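PDB 6X3B: GDP-6-deoxy-D-mannose reductase from Pseudomonas aeruginosa, which probably reduces GDP-4-dehydro-6-deoxy-D-mannose to GDP-D-rhamnose with NADPH, a step of bacterial lipopolysaccharide O-antigen biosynthesis. Local coordinates for residues A[25-30]-A[78-83]; A[98-103]-A[153-158]; A[120-125]-A[157-162]; A[172-177]-A[243-248]. All coordinates share one frame; numbering follows the deposited sequence.

Contact 1: A[25-30]-A[78-83]; sequences LFVTGL and IHLAGQ. With NDP (NADPH dihydro-nicotinamide-adenine-dinucleotide phosphate), chain E.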
# COMPACT_ATOMS: atom_id res chain seq x y z
N LEU A 25 25.27 5.29 -10.48
CA LEU A 25 24.04 4.52 -10.37
C LEU A 25 24.32 3.29 -9.51
O LEU A 25 25.25 2.53 -9.80
CB LEU A 25 23.53 4.11 -11.75
CG LEU A 25 22.39 3.08 -11.76
CD1 LEU A 25 21.16 3.65 -11.07
CD2 LEU A 25 22.06 2.65 -13.20
N PHE A 26 23.54 3.10 -8.46
CA PHE A 26 23.59 1.88 -7.67
C PHE A 26 22.31 1.08 -7.93
O PHE A 26 21.22 1.65 -7.95
CB PHE A 26 23.74 2.17 -6.17
CG PHE A 26 23.92 0.92 -5.33
CD1 PHE A 26 25.20 0.40 -5.09
CD2 PHE A 26 22.82 0.27 -4.81
CE1 PHE A 26 25.37 -0.76 -4.33
CE2 PHE A 26 22.97 -0.90 -4.03
CZ PHE A 26 24.24 -1.41 -3.80
N VAL A 27 22.47 -0.23 -8.14
CA VAL A 27 21.36 -1.12 -8.47
C VAL A 27 21.33 -2.26 -7.45
O VAL A 27 22.33 -2.97 -7.29
CB VAL A 27 21.47 -1.69 -9.89
CG1 VAL A 27 20.28 -2.62 -10.18
CG2 VAL A 27 21.54 -0.55 -10.93
N THR A 28 20.22 -2.42 -6.76
CA THR A 28 20.04 -3.63 -5.96
C THR A 28 19.55 -4.76 -6.85
O THR A 28 19.00 -4.53 -7.92
CB THR A 28 19.03 -3.43 -4.83
OG1 THR A 28 17.71 -3.33 -5.39
CG2 THR A 28 19.36 -2.16 -4.03
N GLY A 29 19.74 -6.00 -6.39
CA GLY A 29 19.25 -7.13 -7.15
C GLY A 29 20.03 -7.41 -8.41
O GLY A 29 19.49 -8.02 -9.34
N LEU A 30 21.28 -6.97 -8.47
CA LEU A 30 22.05 -7.17 -9.69
C LEU A 30 22.22 -8.64 -10.06
O LEU A 30 22.43 -8.95 -11.24
CB LEU A 30 23.42 -6.50 -9.57
CG LEU A 30 23.42 -5.01 -9.94
CD1 LEU A 30 24.76 -4.41 -9.53
CD2 LEU A 30 23.13 -4.79 -11.43
N ILE A 78 18.35 2.22 -8.58
CA ILE A 78 17.26 1.39 -9.09
C ILE A 78 17.14 0.20 -8.16
O ILE A 78 18.12 -0.53 -7.94
CB ILE A 78 17.48 0.92 -10.53
CG1 ILE A 78 17.63 2.11 -11.48
CG2 ILE A 78 16.29 0.05 -11.00
CD1 ILE A 78 17.86 1.68 -12.89
N HIS A 79 15.96 0.02 -7.57
CA HIS A 79 15.76 -0.98 -6.54
C HIS A 79 14.96 -2.11 -7.18
O HIS A 79 13.74 -2.00 -7.35
CB HIS A 79 15.04 -0.36 -5.33
CG HIS A 79 14.71 -1.35 -4.25
ND1 HIS A 79 15.54 -2.40 -3.91
CD2 HIS A 79 13.62 -1.45 -3.44
CE1 HIS A 79 14.98 -3.09 -2.93
NE2 HIS A 79 13.82 -2.54 -2.63
N LEU A 80 15.66 -3.18 -7.55
CA LEU A 80 15.09 -4.39 -8.11
C LEU A 80 14.93 -5.51 -7.10
O LEU A 80 14.05 -6.36 -7.28
CB LEU A 80 15.99 -4.93 -9.24
CG LEU A 80 16.23 -4.09 -10.50
CD1 LEU A 80 17.44 -4.62 -11.29
CD2 LEU A 80 14.98 -4.14 -11.37
N ALA A 81 15.73 -5.53 -6.04
CA ALA A 81 15.87 -6.71 -5.21
C ALA A 81 14.61 -7.02 -4.41
O ALA A 81 13.93 -6.11 -3.90
CB ALA A 81 17.04 -6.55 -4.24
N GLY A 82 14.31 -8.29 -4.25
CA GLY A 82 13.18 -8.68 -3.43
C GLY A 82 12.76 -10.11 -3.69
O GLY A 82 13.40 -10.86 -4.44
N GLN A 83 11.63 -10.45 -3.08
CA GLN A 83 11.02 -11.76 -3.17
C GLN A 83 9.99 -11.64 -4.28
O GLN A 83 9.00 -10.91 -4.14
CB GLN A 83 10.41 -12.14 -1.82
CG GLN A 83 10.20 -13.66 -1.63
CD GLN A 83 9.36 -14.24 -2.73
OE1 GLN A 83 9.87 -14.74 -3.73
NE2 GLN A 83 8.02 -14.10 -2.60
PA NDP E . 14.75 -12.17 -9.18
O1A NDP E . 13.96 -12.94 -8.18
O2A NDP E . 15.27 -12.89 -10.38
O5B NDP E . 15.96 -11.42 -8.45
C5B NDP E . 15.77 -10.93 -7.10
C4B NDP E . 17.05 -10.28 -6.63
O4B NDP E . 16.85 -9.76 -5.29
C3B NDP E . 18.28 -11.19 -6.55
O3B NDP E . 19.44 -10.52 -7.02
C2B NDP E . 18.36 -11.53 -5.07
O2B NDP E . 19.71 -11.80 -4.69
C1B NDP E . 17.89 -10.21 -4.46
N9A NDP E . 17.38 -10.35 -3.10
C8A NDP E . 16.32 -11.11 -2.69
N7A NDP E . 16.10 -11.04 -1.40
C5A NDP E . 17.08 -10.17 -0.93
C6A NDP E . 17.39 -9.69 0.36
N6A NDP E . 16.68 -10.05 1.43
N1A NDP E . 18.44 -8.84 0.49
C2A NDP E . 19.12 -8.52 -0.62
N3A NDP E . 18.93 -8.90 -1.88
C4A NDP E . 17.88 -9.74 -1.97
O3 NDP E . 13.88 -10.93 -9.69
PN NDP E . 13.65 -10.34 -11.16
O1N NDP E . 14.96 -9.86 -11.69
O2N NDP E . 12.89 -11.35 -11.96
O5D NDP E . 12.70 -9.09 -10.85
C5D NDP E . 13.30 -7.78 -10.70
C4D NDP E . 12.25 -6.81 -10.22
O4D NDP E . 11.20 -6.72 -11.22
C3D NDP E . 11.55 -7.18 -8.90
O3D NDP E . 11.31 -6.03 -8.11
C2D NDP E . 10.26 -7.83 -9.40
O2D NDP E . 9.21 -7.77 -8.45
C1D NDP E . 9.95 -7.00 -10.64
N1N NDP E . 9.12 -7.74 -11.63
C2N NDP E . 9.65 -8.76 -12.37
C3N NDP E . 8.95 -9.35 -13.39
C7N NDP E . 9.48 -10.61 -13.97
O7N NDP E . 8.83 -11.21 -14.83
N7N NDP E . 10.65 -11.05 -13.54
C4N NDP E . 7.69 -8.70 -13.86
C5N NDP E . 7.20 -7.65 -12.96
C6N NDP E . 7.80 -7.41 -11.81
P2B NDP E . 19.87 -13.32 -4.17
O1X NDP E . 21.33 -13.47 -3.80
O2X NDP E . 18.96 -13.48 -2.97
O3X NDP E . 19.47 -14.23 -5.31
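Thr-28 and His-79 meet where two neighbouring parallel strands of the Rossmann fold run out at the NADPH site, the first strand leading into the glycine-rich loop at Gly-29. The ladder behind them is short: Ile-78 N donates to Phe-26 O (3.0 Å), and Thr-28 N donates back to Ile-78 O (3.1 Å). Beyond it the side chain of Thr-28 takes over from the backbone. Its OG1 is held between the backbone N and the carbonyl carbon (chi1 71°), which aims it at the chain turning past His-79. There OG1 accepts a nearly straight bond from Ala-81 N (3.0 Å, 166° at the hydrogen) and a weak, bent one from Leu-80 N. It also bonds to His-79 ND1 at 2.8 Å, meeting the imidazole at its edge, close to the ring plane. One buried hydroxyl thus gathers three partners, one of them weakly, and ties the ring to the turn, while Thr-104 OG1 holds the ring's other nitrogen. On the side of the sheet where Val-27 and Ile-78 point, Val-27 CG1 reaches Leu-80 CD1 at 3.6 Å and Leu-25 CD1 lies against Ile-78 CG1. Gly-29, at positive phi, brings its N to 3.5 Å from Ala-81 CB. The turn then serves the cofactor: Leu-80 O accepts from NDP O3D (2.9 Å), and Gly-82 N donates to NDP O4B (3.1 Å). Helix 33-44 covers Val-27 and Ile-78 through Leu-38, helix 93-114 lies on Thr-28 and His-79 through Leu-107, and strands 49-51 and 119-123 extend the sheet on either side.

Contact 2: A[98-103]-A[153-158]; sequences QINLLG and VSKLAA. With NDP (NADPH dihydro-nicotinamide-adenine-dinucleotide phosphate), chain E.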
# COMPACT_ATOMS: atom_id res chain seq x y z
N GLN A 98 8.28 -8.64 4.79
CA GLN A 98 9.53 -8.20 5.41
C GLN A 98 10.56 -7.83 4.35
O GLN A 98 11.19 -6.77 4.43
CB GLN A 98 10.09 -9.29 6.34
CG GLN A 98 9.19 -9.67 7.55
CD GLN A 98 9.11 -8.57 8.59
OE1 GLN A 98 9.85 -7.57 8.52
NE2 GLN A 98 8.21 -8.72 9.55
N ILE A 99 10.77 -8.71 3.37
CA ILE A 99 11.80 -8.48 2.36
C ILE A 99 11.42 -7.28 1.49
O ILE A 99 12.23 -6.37 1.26
CB ILE A 99 12.01 -9.74 1.49
CG1 ILE A 99 12.53 -10.90 2.34
CG2 ILE A 99 12.91 -9.40 0.29
CD1 ILE A 99 12.71 -12.20 1.57
N ASN A 100 10.19 -7.29 0.97
CA ASN A 100 9.85 -6.32 -0.05
C ASN A 100 9.50 -4.96 0.54
O ASN A 100 9.76 -3.93 -0.10
CB ASN A 100 8.71 -6.83 -0.91
CG ASN A 100 9.14 -7.97 -1.83
OD1 ASN A 100 10.33 -8.31 -1.91
ND2 ASN A 100 8.18 -8.56 -2.53
N LEU A 101 8.95 -4.92 1.75
CA LEU A 101 8.59 -3.63 2.32
C LEU A 101 9.60 -3.17 3.36
O LEU A 101 10.17 -2.08 3.24
CB LEU A 101 7.18 -3.69 2.95
CG LEU A 101 6.73 -2.37 3.58
CD1 LEU A 101 6.65 -1.29 2.50
CD2 LEU A 101 5.36 -2.59 4.22
N LEU A 102 9.83 -4.00 4.39
CA LEU A 102 10.81 -3.62 5.40
C LEU A 102 12.22 -3.58 4.81
O LEU A 102 13.04 -2.77 5.24
CB LEU A 102 10.73 -4.57 6.60
CG LEU A 102 9.62 -4.22 7.61
CD1 LEU A 102 9.84 -2.82 8.17
CD2 LEU A 102 8.24 -4.29 6.98
N GLY A 103 12.51 -4.44 3.84
CA GLY A 103 13.80 -4.37 3.17
C GLY A 103 13.98 -3.07 2.40
O GLY A 103 15.06 -2.47 2.41
N VAL A 153 0.45 -7.16 -3.00
CA VAL A 153 0.24 -6.31 -1.82
C VAL A 153 1.55 -5.64 -1.40
O VAL A 153 1.62 -4.42 -1.20
CB VAL A 153 -0.35 -7.13 -0.67
CG1 VAL A 153 -0.30 -6.35 0.65
CG2 VAL A 153 -1.81 -7.54 -0.98
N SER A 154 2.62 -6.43 -1.29
CA SER A 154 3.91 -5.88 -0.85
C SER A 154 4.48 -4.88 -1.84
O SER A 154 5.12 -3.91 -1.43
CB SER A 154 4.91 -7.03 -0.60
OG SER A 154 5.43 -7.52 -1.83
N LYS A 155 4.24 -5.06 -3.15
CA LYS A 155 4.73 -4.09 -4.12
C LYS A 155 3.99 -2.76 -3.99
O LYS A 155 4.61 -1.69 -4.00
CB LYS A 155 4.59 -4.62 -5.55
CG LYS A 155 5.32 -5.91 -5.83
CD LYS A 155 6.84 -5.78 -5.62
CE LYS A 155 7.54 -5.56 -6.94
NZ LYS A 155 8.98 -5.34 -6.75
N LEU A 156 2.66 -2.80 -3.84
CA LEU A 156 1.90 -1.56 -3.69
C LEU A 156 2.27 -0.85 -2.39
O LEU A 156 2.38 0.38 -2.35
CB LEU A 156 0.39 -1.86 -3.72
CG LEU A 156 -0.57 -0.68 -3.83
CD1 LEU A 156 -0.27 0.08 -5.13
CD2 LEU A 156 -2.04 -1.16 -3.80
N ALA A 157 2.46 -1.62 -1.31
CA ALA A 157 2.87 -1.02 -0.05
C ALA A 157 4.24 -0.35 -0.20
O ALA A 157 4.45 0.76 0.31
CB ALA A 157 2.88 -2.08 1.05
N ALA A 158 5.18 -0.99 -0.89
CA ALA A 158 6.50 -0.39 -1.03
C ALA A 158 6.47 0.84 -1.94
O ALA A 158 7.23 1.78 -1.73
CB ALA A 158 7.48 -1.43 -1.58
PA NDP E . 14.75 -12.17 -9.18
O1A NDP E . 13.96 -12.94 -8.18
O2A NDP E . 15.27 -12.89 -10.38
O5B NDP E . 15.96 -11.42 -8.45
C5B NDP E . 15.77 -10.93 -7.10
C4B NDP E . 17.05 -10.28 -6.63
O4B NDP E . 16.85 -9.76 -5.29
C3B NDP E . 18.28 -11.19 -6.55
O3B NDP E . 19.44 -10.52 -7.02
C2B NDP E . 18.36 -11.53 -5.07
O2B NDP E . 19.71 -11.80 -4.69
C1B NDP E . 17.89 -10.21 -4.46
N9A NDP E . 17.38 -10.35 -3.10
C8A NDP E . 16.32 -11.11 -2.69
N7A NDP E . 16.10 -11.04 -1.40
C5A NDP E . 17.08 -10.17 -0.93
C6A NDP E . 17.39 -9.69 0.36
N6A NDP E . 16.68 -10.05 1.43
N1A NDP E . 18.44 -8.84 0.49
C2A NDP E . 19.12 -8.52 -0.62
N3A NDP E . 18.93 -8.90 -1.88
C4A NDP E . 17.88 -9.74 -1.97
O3 NDP E . 13.88 -10.93 -9.69
PN NDP E . 13.65 -10.34 -11.16
O1N NDP E . 14.96 -9.86 -11.69
O2N NDP E . 12.89 -11.35 -11.96
O5D NDP E . 12.70 -9.09 -10.85
C5D NDP E . 13.30 -7.78 -10.70
C4D NDP E . 12.25 -6.81 -10.22
O4D NDP E . 11.20 -6.72 -11.22
C3D NDP E . 11.55 -7.18 -8.90
O3D NDP E . 11.31 -6.03 -8.11
C2D NDP E . 10.26 -7.83 -9.40
O2D NDP E . 9.21 -7.77 -8.45
C1D NDP E . 9.95 -7.00 -10.64
N1N NDP E . 9.12 -7.74 -11.63
C2N NDP E . 9.65 -8.76 -12.37
C3N NDP E . 8.95 -9.35 -13.39
C7N NDP E . 9.48 -10.61 -13.97
O7N NDP E . 8.83 -11.21 -14.83
N7N NDP E . 10.65 -11.05 -13.54
C4N NDP E . 7.69 -8.70 -13.86
C5N NDP E . 7.20 -7.65 -12.96
C6N NDP E . 7.80 -7.41 -11.81
P2B NDP E . 19.87 -13.32 -4.17
O1X NDP E . 21.33 -13.47 -3.80
O2X NDP E . 18.96 -13.48 -2.97
O3X NDP E . 19.47 -14.23 -5.31
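Asn-100 and Leu-101 pack helix 93-114 against Ser-154, Ala-157 and Ala-158 of helix 150-169, a buried helix-helix contact on the cofactor-binding domain. The two segments run almost parallel, 6° apart, with axes 8.6 Å from each other at closest. Near the cofactor the contact is polar. Asn-100 ND2 donates to Ser-154 OG (3.0 Å, 167° at the hydrogen), with OG lying in the amide plane; OG also bonds Tyr-151 O, and Asn-100 OD1 takes Gln-83 N, so the amide is held from both ends. The other half is apolar: Leu-101 leaves its helix with CG anti to the backbone N, which swings CD1 to 3.6 Å from Ala-158 CA and CD2 to 4.1 Å from Ala-157 CB. Small alanines let the leucine lie close to the partner backbone. Next to Ser-154 in the chain, Lys-155 bends at chi2 and chi3 so that NZ reaches NDP O3D (2.8 Å) and NDP O2D (3.0 Å). With Tyr-151, it matches the Tyr-x-x-x-Lys pair of short-chain dehydrogenases/reductases. Leu-101 also packs on Leu-101 of the second subunit, while strand 119-123 lies behind Ala-158 and Lys-155, touching both through Tyr-122.

Contact 3: A[120-125]-A[157-162]; sequences FLYISS and AAESLC. With NDP (NADPH dihydro-nicotinamide-adenine-dinucleotide phosphate), chain E.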
# COMPACT_ATOMS: atom_id res chain seq x y z
N PHE A 120 15.52 7.92 -6.75
CA PHE A 120 15.24 6.55 -6.32
C PHE A 120 14.12 6.01 -7.20
O PHE A 120 12.98 6.46 -7.08
CB PHE A 120 14.82 6.51 -4.84
CG PHE A 120 14.78 5.12 -4.27
CD1 PHE A 120 13.67 4.32 -4.45
CD2 PHE A 120 15.86 4.63 -3.54
CE1 PHE A 120 13.63 3.01 -3.92
CE2 PHE A 120 15.82 3.34 -2.98
CZ PHE A 120 14.73 2.53 -3.18
N LEU A 121 14.44 5.04 -8.05
CA LEU A 121 13.43 4.42 -8.90
C LEU A 121 13.06 3.07 -8.29
O LEU A 121 13.87 2.13 -8.27
CB LEU A 121 13.95 4.27 -10.33
CG LEU A 121 13.11 3.37 -11.24
CD1 LEU A 121 11.67 3.92 -11.41
CD2 LEU A 121 13.79 3.21 -12.61
N TYR A 122 11.83 2.97 -7.78
CA TYR A 122 11.33 1.75 -7.19
C TYR A 122 10.67 0.92 -8.29
O TYR A 122 9.85 1.44 -9.05
CB TYR A 122 10.32 2.03 -6.08
CG TYR A 122 9.75 0.75 -5.58
CD1 TYR A 122 10.56 -0.13 -4.86
CD2 TYR A 122 8.46 0.35 -5.90
CE1 TYR A 122 10.07 -1.35 -4.42
CE2 TYR A 122 7.95 -0.86 -5.47
CZ TYR A 122 8.78 -1.71 -4.74
OH TYR A 122 8.30 -2.93 -4.29
N ILE A 123 11.05 -0.35 -8.39
CA ILE A 123 10.51 -1.23 -9.41
C ILE A 123 9.37 -2.02 -8.77
O ILE A 123 9.61 -2.91 -7.93
CB ILE A 123 11.58 -2.14 -10.02
CG1 ILE A 123 12.67 -1.31 -10.74
CG2 ILE A 123 10.95 -3.10 -11.05
CD1 ILE A 123 12.13 -0.10 -11.57
N SER A 124 8.14 -1.69 -9.16
CA SER A 124 6.94 -2.37 -8.68
C SER A 124 6.56 -3.46 -9.68
O SER A 124 7.43 -4.20 -10.16
CB SER A 124 5.82 -1.34 -8.48
OG SER A 124 4.64 -1.91 -7.93
N SER A 125 5.27 -3.59 -10.00
CA SER A 125 4.80 -4.62 -10.92
C SER A 125 3.41 -4.26 -11.40
O SER A 125 2.60 -3.74 -10.63
CB SER A 125 4.76 -5.99 -10.25
OG SER A 125 4.05 -6.90 -11.07
N ALA A 157 2.46 -1.62 -1.31
CA ALA A 157 2.87 -1.02 -0.05
C ALA A 157 4.24 -0.35 -0.20
O ALA A 157 4.45 0.76 0.31
CB ALA A 157 2.88 -2.08 1.05
N ALA A 158 5.18 -0.99 -0.89
CA ALA A 158 6.50 -0.39 -1.03
C ALA A 158 6.47 0.84 -1.94
O ALA A 158 7.23 1.78 -1.73
CB ALA A 158 7.48 -1.43 -1.58
N GLU A 159 5.62 0.83 -2.97
CA GLU A 159 5.38 2.03 -3.78
C GLU A 159 5.02 3.21 -2.89
O GLU A 159 5.61 4.29 -2.98
CB GLU A 159 4.23 1.79 -4.76
CG GLU A 159 4.48 0.95 -5.99
CD GLU A 159 3.28 1.00 -6.93
OE1 GLU A 159 2.44 1.92 -6.78
OE2 GLU A 159 3.15 0.14 -7.83
N SER A 160 4.01 3.02 -2.03
CA SER A 160 3.53 4.08 -1.14
C SER A 160 4.65 4.57 -0.24
O SER A 160 4.85 5.79 -0.07
CB SER A 160 2.37 3.56 -0.29
OG SER A 160 1.38 2.99 -1.11
N LEU A 161 5.39 3.63 0.37
CA LEU A 161 6.51 3.98 1.22
C LEU A 161 7.53 4.83 0.46
O LEU A 161 7.91 5.93 0.92
CB LEU A 161 7.17 2.71 1.77
CG LEU A 161 8.45 2.97 2.58
CD1 LEU A 161 8.12 3.75 3.86
CD2 LEU A 161 9.19 1.65 2.90
N CYS A 162 7.99 4.35 -0.70
CA CYS A 162 8.99 5.13 -1.46
C CYS A 162 8.47 6.52 -1.81
O CYS A 162 9.20 7.52 -1.70
CB CYS A 162 9.39 4.39 -2.72
SG CYS A 162 10.34 2.90 -2.33
PA NDP E . 14.75 -12.17 -9.18
O1A NDP E . 13.96 -12.94 -8.18
O2A NDP E . 15.27 -12.89 -10.38
O5B NDP E . 15.96 -11.42 -8.45
C5B NDP E . 15.77 -10.93 -7.10
C4B NDP E . 17.05 -10.28 -6.63
O4B NDP E . 16.85 -9.76 -5.29
C3B NDP E . 18.28 -11.19 -6.55
O3B NDP E . 19.44 -10.52 -7.02
C2B NDP E . 18.36 -11.53 -5.07
O2B NDP E . 19.71 -11.80 -4.69
C1B NDP E . 17.89 -10.21 -4.46
N9A NDP E . 17.38 -10.35 -3.10
C8A NDP E . 16.32 -11.11 -2.69
N7A NDP E . 16.10 -11.04 -1.40
C5A NDP E . 17.08 -10.17 -0.93
C6A NDP E . 17.39 -9.69 0.36
N6A NDP E . 16.68 -10.05 1.43
N1A NDP E . 18.44 -8.84 0.49
C2A NDP E . 19.12 -8.52 -0.62
N3A NDP E . 18.93 -8.90 -1.88
C4A NDP E . 17.88 -9.74 -1.97
O3 NDP E . 13.88 -10.93 -9.69
PN NDP E . 13.65 -10.34 -11.16
O1N NDP E . 14.96 -9.86 -11.69
O2N NDP E . 12.89 -11.35 -11.96
O5D NDP E . 12.70 -9.09 -10.85
C5D NDP E . 13.30 -7.78 -10.70
C4D NDP E . 12.25 -6.81 -10.22
O4D NDP E . 11.20 -6.72 -11.22
C3D NDP E . 11.55 -7.18 -8.90
O3D NDP E . 11.31 -6.03 -8.11
C2D NDP E . 10.26 -7.83 -9.40
O2D NDP E . 9.21 -7.77 -8.45
C1D NDP E . 9.95 -7.00 -10.64
N1N NDP E . 9.12 -7.74 -11.63
C2N NDP E . 9.65 -8.76 -12.37
C3N NDP E . 8.95 -9.35 -13.39
C7N NDP E . 9.48 -10.61 -13.97
O7N NDP E . 8.83 -11.21 -14.83
N7N NDP E . 10.65 -11.05 -13.54
C4N NDP E . 7.69 -8.70 -13.86
C5N NDP E . 7.20 -7.65 -12.96
C6N NDP E . 7.80 -7.41 -11.81
P2B NDP E . 19.87 -13.32 -4.17
O1X NDP E . 21.33 -13.47 -3.80
O2X NDP E . 18.96 -13.48 -2.97
O3X NDP E . 19.47 -14.23 -5.31
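Phe-120 and Tyr-122 of strand 119-123, and Ser-124 just past its end, send their side chains to helix 150-169, meeting Ala-158, Glu-159 and Cys-162. Strand and helix segments run antiparallel, 169° apart. Tyr-122 holds its ring out from the sheet toward the helix, CG anti to the backbone N. One face of the ring, toward its rim, comes under the Ala-158 carbonyl carbon, and the methyl of Ala-158 sits 3.4 Å from Tyr-122 CZ. Tyr-122 CE2 lies 3.9 Å from Glu-159 CG. The glutamate chain, extended beyond CG, crosses the tyrosine side chain at about a right angle, with ring and carboxylate planes 63° apart. It ends at Ser-124, whose OG donates a short bond to Glu-159 OE2 (2.5 Å), which accepts on its anti lone pair, away from OE1. OE1 itself forms a salt bridge with Arg-177, so the buried carboxylate has a partner on each oxygen. A turn further on, Cys-162 places SG anti to its carbonyl carbon (chi1 -69°). From there it approaches both rings obliquely, 4.5 Å from the Tyr-122 centroid and 4.7 Å from that of Phe-120; its nearest ring atom is Phe-120 CE1, at 3.7 Å. Past the strand end, Ser-124 O and Ser-125 CB border the nicotinamide ring. This is helix-on-sheet packing of the Rossmann fold, with helix 93-114 beside Phe-120 and Cys-162, and strand 172-182 behind Glu-159 and Cys-162.

Contact 4: A[172-177]-A[243-248]; sequences RVLVAR and AVYNVC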
# COMPACT_ATOMS: atom_id res chain seq x y z
N ARG A 172 13.96 12.73 -5.38
CA ARG A 172 13.26 12.44 -6.64
C ARG A 172 12.95 10.95 -6.68
O ARG A 172 13.83 10.13 -7.00
CB ARG A 172 14.12 12.86 -7.83
CG ARG A 172 13.51 12.56 -9.19
CD ARG A 172 14.17 13.41 -10.28
NE ARG A 172 13.74 13.06 -11.63
CZ ARG A 172 14.44 12.25 -12.43
NH1 ARG A 172 15.56 11.70 -11.99
NH2 ARG A 172 14.02 12.00 -13.66
N VAL A 173 11.71 10.59 -6.35
CA VAL A 173 11.26 9.20 -6.31
C VAL A 173 10.38 8.94 -7.51
O VAL A 173 9.45 9.71 -7.79
CB VAL A 173 10.51 8.89 -5.01
CG1 VAL A 173 9.97 7.47 -5.06
CG2 VAL A 173 11.44 9.10 -3.82
N LEU A 174 10.66 7.85 -8.20
CA LEU A 174 9.88 7.40 -9.34
C LEU A 174 9.46 5.95 -9.10
O LEU A 174 10.17 5.17 -8.46
CB LEU A 174 10.70 7.47 -10.62
CG LEU A 174 11.46 8.79 -10.85
CD1 LEU A 174 12.59 8.53 -11.86
CD2 LEU A 174 10.49 9.84 -11.38
N VAL A 175 8.30 5.60 -9.64
CA VAL A 175 7.78 4.25 -9.55
C VAL A 175 7.50 3.75 -10.96
O VAL A 175 6.84 4.43 -11.75
CB VAL A 175 6.51 4.18 -8.67
CG1 VAL A 175 5.85 2.83 -8.84
CG2 VAL A 175 6.87 4.39 -7.22
N ALA A 176 8.00 2.56 -11.26
CA ALA A 176 7.67 1.88 -12.50
C ALA A 176 6.85 0.65 -12.19
O ALA A 176 7.18 -0.09 -11.26
CB ALA A 176 8.95 1.48 -13.25
N ARG A 177 5.80 0.40 -12.99
CA ARG A 177 4.98 -0.82 -12.92
C ARG A 177 5.17 -1.61 -14.20
O ARG A 177 4.41 -1.43 -15.17
CB ARG A 177 3.49 -0.50 -12.69
CG ARG A 177 3.21 0.11 -11.32
CD ARG A 177 1.77 0.63 -11.20
NE ARG A 177 1.49 1.05 -9.83
CZ ARG A 177 0.38 1.69 -9.47
NH1 ARG A 177 -0.54 1.99 -10.39
NH2 ARG A 177 0.18 2.02 -8.20
N ALA A 243 5.95 10.49 -9.52
CA ALA A 243 5.01 9.90 -10.47
C ALA A 243 5.20 8.39 -10.59
O ALA A 243 6.30 7.86 -10.39
CB ALA A 243 5.14 10.56 -11.85
N VAL A 244 4.09 7.71 -10.92
CA VAL A 244 4.03 6.28 -11.19
C VAL A 244 3.87 6.06 -12.69
O VAL A 244 3.00 6.68 -13.31
CB VAL A 244 2.86 5.63 -10.43
CG1 VAL A 244 2.71 4.17 -10.80
CG2 VAL A 244 3.03 5.82 -8.92
N TYR A 245 4.68 5.17 -13.26
CA TYR A 245 4.64 4.89 -14.70
C TYR A 245 4.46 3.41 -14.96
O TYR A 245 5.24 2.60 -14.44
CB TYR A 245 5.93 5.35 -15.38
CG TYR A 245 6.19 6.82 -15.24
CD1 TYR A 245 6.87 7.32 -14.14
CD2 TYR A 245 5.74 7.70 -16.21
CE1 TYR A 245 7.10 8.68 -14.01
CE2 TYR A 245 5.95 9.05 -16.09
CZ TYR A 245 6.64 9.53 -15.00
OH TYR A 245 6.84 10.88 -14.93
N ASN A 246 3.45 3.05 -15.77
CA ASN A 246 3.42 1.72 -16.37
C ASN A 246 4.58 1.56 -17.34
O ASN A 246 4.90 2.47 -18.09
CB ASN A 246 2.13 1.49 -17.15
CG ASN A 246 0.90 1.39 -16.26
OD1 ASN A 246 0.99 1.13 -15.05
ND2 ASN A 246 -0.26 1.58 -16.87
N VAL A 247 5.19 0.38 -17.33
CA VAL A 247 6.19 0.02 -18.34
C VAL A 247 5.63 -1.21 -19.06
O VAL A 247 5.62 -2.32 -18.51
CB VAL A 247 7.57 -0.25 -17.72
CG1 VAL A 247 8.57 -0.71 -18.82
CG2 VAL A 247 8.11 1.01 -16.98
N CYS A 248 5.14 -1.01 -20.28
CA CYS A 248 4.40 -2.04 -21.00
C CYS A 248 4.44 -1.73 -22.49
O CYS A 248 4.84 -0.64 -22.92
CB CYS A 248 2.95 -2.14 -20.49
SG CYS A 248 2.09 -0.53 -20.52
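Val-175 and Arg-177 pair with Val-244 and its neighbours where strand 172-182 meets strand 244-247 in parallel, the segments turned 28° from each other. Four backbone bonds alternate along the ladder. Val-175 N donates to Ala-243 O, and Tyr-245 N donates back to Val-175 O at 2.7 Å. Next come Arg-177 N to Tyr-245 O and then Val-247 N to Arg-177 O, at 2.9 Å. The last is straight at the hydrogen, 175°, though its donor stands well above the carbonyl plane of Arg-177. Above this ladder Val-175 and Val-244 lie side by side, with CB of Val-175 at 3.9 Å from CG2 of Val-244. The other branch, Val-244 CG1, lies over one face of the Arg-177 guanidinium, 3.5 Å from NE and toward the rim. On the opposite side of the sheet Ala-176 CB meets Val-247 CG2 at 3.9 Å, beneath helix 225-238. In the second shell, Glu-159 forms a salt bridge with Arg-177 NH2, and Tyr-129 OH bonds both Arg-177 NH1 and Asn-246 OD1. Glu-159 and Tyr-129 probably fix the guanidinium's rotation, and the carboxylate would balance its charge in this buried setting.

From the N terminus, contact 1 closes a loop of 47 residues, joining strand 23-28 to strand 76-79 before the other contacts begin. Contact 2 opens next, at helix 93-114, and brings in helix 150-169. Contact 3 opens within that span, at strand 119-123, and closes on the same helix, the closing ends overlapping at Ala-157 and Ala-158. Contact 4 follows in series, adding strand 244-247 to strand 172-182. Contacts 1, 3 and 4 reach one sheet, strand 119-123 lying between 76-79 and 172-182. Contacts 1, 2 and 3 all touch NADPH, while Glu-159 with Arg-177 joins contacts 3 and 4.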